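Local coordinates for protein exosome complex component Rrp42 (Methanothermobacter thermautotrophicus, PDB 2WNR) that probably serves as a non-catalytic subunit of the archaeal exosome, an RNA-degrading complex, and contributes to structuring the Rrp41 active site, at residues 51-56 with 155-160. Sequence-based numbering, arbitrary orientation.
Sequences SRVKLG and VLATVA
Ser51 and Ala157 make the one hydrogen bond between strand 51-55 and helix 155-160: OG of Ser51 donates to the carbonyl O of Ala157 at 2.6 Å. The hydroxyl is placed for this by a first torsion of 72°, which sets OG between the backbone N and the carbonyl carbon of its own residue. The approach is bent, with an angle of 117° at the acceptor oxygen, and the donor lies 31° from the carbonyl plane. Both residues are buried, and the hydrogen bond gives the hydroxyl a partner there.

The other main contacts are between carbon atoms. CG2 of Val53 comes within 3.5 Å of both CA and CB of Ala157, the pair of residues whose CA atoms lie nearest each other, 5.5 Å apart. CG2 is the branch anti to the carbonyl carbon, and it is this one that meets the methyl of Ala157. CG1, the other branch, reaches more loosely to CD2 of Leu156, 4.4 Å away. The axes of the short segments approach to 7.6 Å and run roughly antiparallel. In this RNase PH-family protein, helix 150-164 packs on the sheet of the first domain, covering strand 49-55, which pairs with strands 37-41 and 58-69. One turn on from Ala157, the methyl of Ala160 touches CB of Ser51 at 3.9 Å; the close axis approach is consistent with alanines at both helix positions. Neighbouring strands extend the same interface, Val62 touching Ser51 and Ala157, and Ile37 touching Leu156. Arg52 points its CB away from the helix and packs on an aromatic side chain of a chain of another protein in the assembly.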
loop_
_atom_site.group_PDB
_atom_site.type_symbol
_atom_site.label_atom_id
_atom_site.label_comp_id
_atom_site.label_asym_id
_atom_site.label_seq_id
_atom_site.Cartn_x
_atom_site.Cartn_y
_atom_site.Cartn_z
ATOM N N SER A 51 -28.460 -7.752 6.506
ATOM C CA SER A 51 -29.581 -6.819 6.646
ATOM C C SER A 51 -29.501 -5.666 5.657
ATOM O O SER A 51 -28.430 -5.307 5.201
ATOM C CB SER A 51 -29.651 -6.260 8.072
ATOM O OG SER A 51 -28.596 -5.343 8.329
ATOM N N ARG A 52 -30.649 -5.097 5.331
ATOM C CA ARG A 52 -30.728 -3.900 4.504
ATOM C C ARG A 52 -31.593 -2.889 5.252
ATOM O O ARG A 52 -32.783 -3.136 5.492
ATOM C CB ARG A 52 -31.315 -4.232 3.124
ATOM C CG ARG A 52 -31.428 -3.047 2.180
ATOM C CD ARG A 52 -32.454 -3.295 1.074
ATOM N NE ARG A 52 -31.850 -3.436 -0.253
ATOM C CZ ARG A 52 -31.885 -4.539 -1.001
ATOM N NH1 ARG A 52 -32.505 -5.632 -0.570
ATOM N NH2 ARG A 52 -31.303 -4.546 -2.194
ATOM N N VAL A 53 -30.988 -1.770 5.645
ATOM C CA VAL A 53 -31.715 -0.711 6.348
ATOM C C VAL A 53 -31.845 0.549 5.490
ATOM O O VAL A 53 -30.882 1.007 4.872
ATOM C CB VAL A 53 -31.076 -0.370 7.718
ATOM C CG1 VAL A 53 -31.665 0.915 8.298
ATOM C CG2 VAL A 53 -31.292 -1.499 8.684
ATOM N N LYS A 54 -33.059 1.082 5.446
ATOM C CA LYS A 54 -33.324 2.366 4.817
ATOM C C LYS A 54 -33.847 3.324 5.875
ATOM O O LYS A 54 -34.844 3.053 6.544
ATOM C CB LYS A 54 -34.327 2.231 3.674
ATOM C CG LYS A 54 -33.753 1.638 2.403
ATOM C CD LYS A 54 -34.743 1.733 1.236
ATOM C CE LYS A 54 -34.815 3.158 0.694
ATOM N NZ LYS A 54 -35.734 3.295 -0.473
ATOM N N LEU A 55 -33.148 4.438 6.031
ATOM C CA LEU A 55 -33.525 5.471 6.974
ATOM C C LEU A 55 -33.699 6.725 6.123
ATOM O O LEU A 55 -32.729 7.352 5.716
ATOM C CB LEU A 55 -32.438 5.617 8.059
ATOM C CG LEU A 55 -32.386 6.825 9.006
ATOM C CD1 LEU A 55 -33.704 7.061 9.729
ATOM C CD2 LEU A 55 -31.251 6.673 10.015
ATOM N N GLY A 56 -34.943 7.064 5.825
ATOM C CA GLY A 56 -35.212 7.983 4.733
ATOM C C GLY A 56 -34.685 7.300 3.490
ATOM O O GLY A 56 -35.047 6.156 3.208
ATOM N N VAL A 155 -25.697 1.503 12.807
ATOM C CA VAL A 155 -25.863 0.745 14.047
ATOM C C VAL A 155 -27.097 -0.152 13.943
ATOM O O VAL A 155 -27.078 -1.318 14.341
ATOM C CB VAL A 155 -25.968 1.683 15.276
ATOM C CG1 VAL A 155 -26.437 0.923 16.501
ATOM C CG2 VAL A 155 -24.628 2.354 15.539
ATOM N N LEU A 156 -28.159 0.410 13.379
ATOM C CA LEU A 156 -29.419 -0.296 13.226
ATOM C C LEU A 156 -29.259 -1.541 12.348
ATOM O O LEU A 156 -29.756 -2.610 12.693
ATOM C CB LEU A 156 -30.467 0.653 12.646
ATOM C CG LEU A 156 -31.946 0.265 12.612
ATOM C CD1 LEU A 156 -32.391 -0.524 13.851
ATOM C CD2 LEU A 156 -32.769 1.526 12.463
ATOM N N ALA A 157 -28.549 -1.388 11.231
ATOM C CA ALA A 157 -28.328 -2.473 10.275
ATOM C C ALA A 157 -27.375 -3.546 10.822
ATOM O O ALA A 157 -27.589 -4.741 10.599
ATOM C CB ALA A 157 -27.811 -1.920 8.952
ATOM N N THR A 158 -26.333 -3.117 11.533
ATOM C CA THR A 158 -25.376 -4.031 12.128
ATOM C C THR A 158 -26.059 -4.869 13.197
ATOM O O THR A 158 -25.937 -6.094 13.189
ATOM C CB THR A 158 -24.199 -3.282 12.737
ATOM O OG1 THR A 158 -23.670 -2.365 11.772
ATOM C CG2 THR A 158 -23.099 -4.261 13.156
ATOM N N VAL A 159 -26.794 -4.207 14.096
ATOM C CA VAL A 159 -27.575 -4.910 15.102
ATOM C C VAL A 159 -28.537 -5.890 14.434
ATOM O O VAL A 159 -28.598 -7.065 14.822
ATOM C CB VAL A 159 -28.309 -3.942 16.076
ATOM C CG1 VAL A 159 -29.334 -4.679 16.924
ATOM C CG2 VAL A 159 -27.305 -3.269 17.000
ATOM N N ALA A 160 -29.264 -5.418 13.422
ATOM C CA ALA A 160 -30.212 -6.271 12.711
ATOM C C ALA A 160 -29.507 -7.497 12.127
ATOM O O ALA A 160 -29.957 -8.630 12.324
ATOM C CB ALA A 160 -30.943 -5.492 11.623
#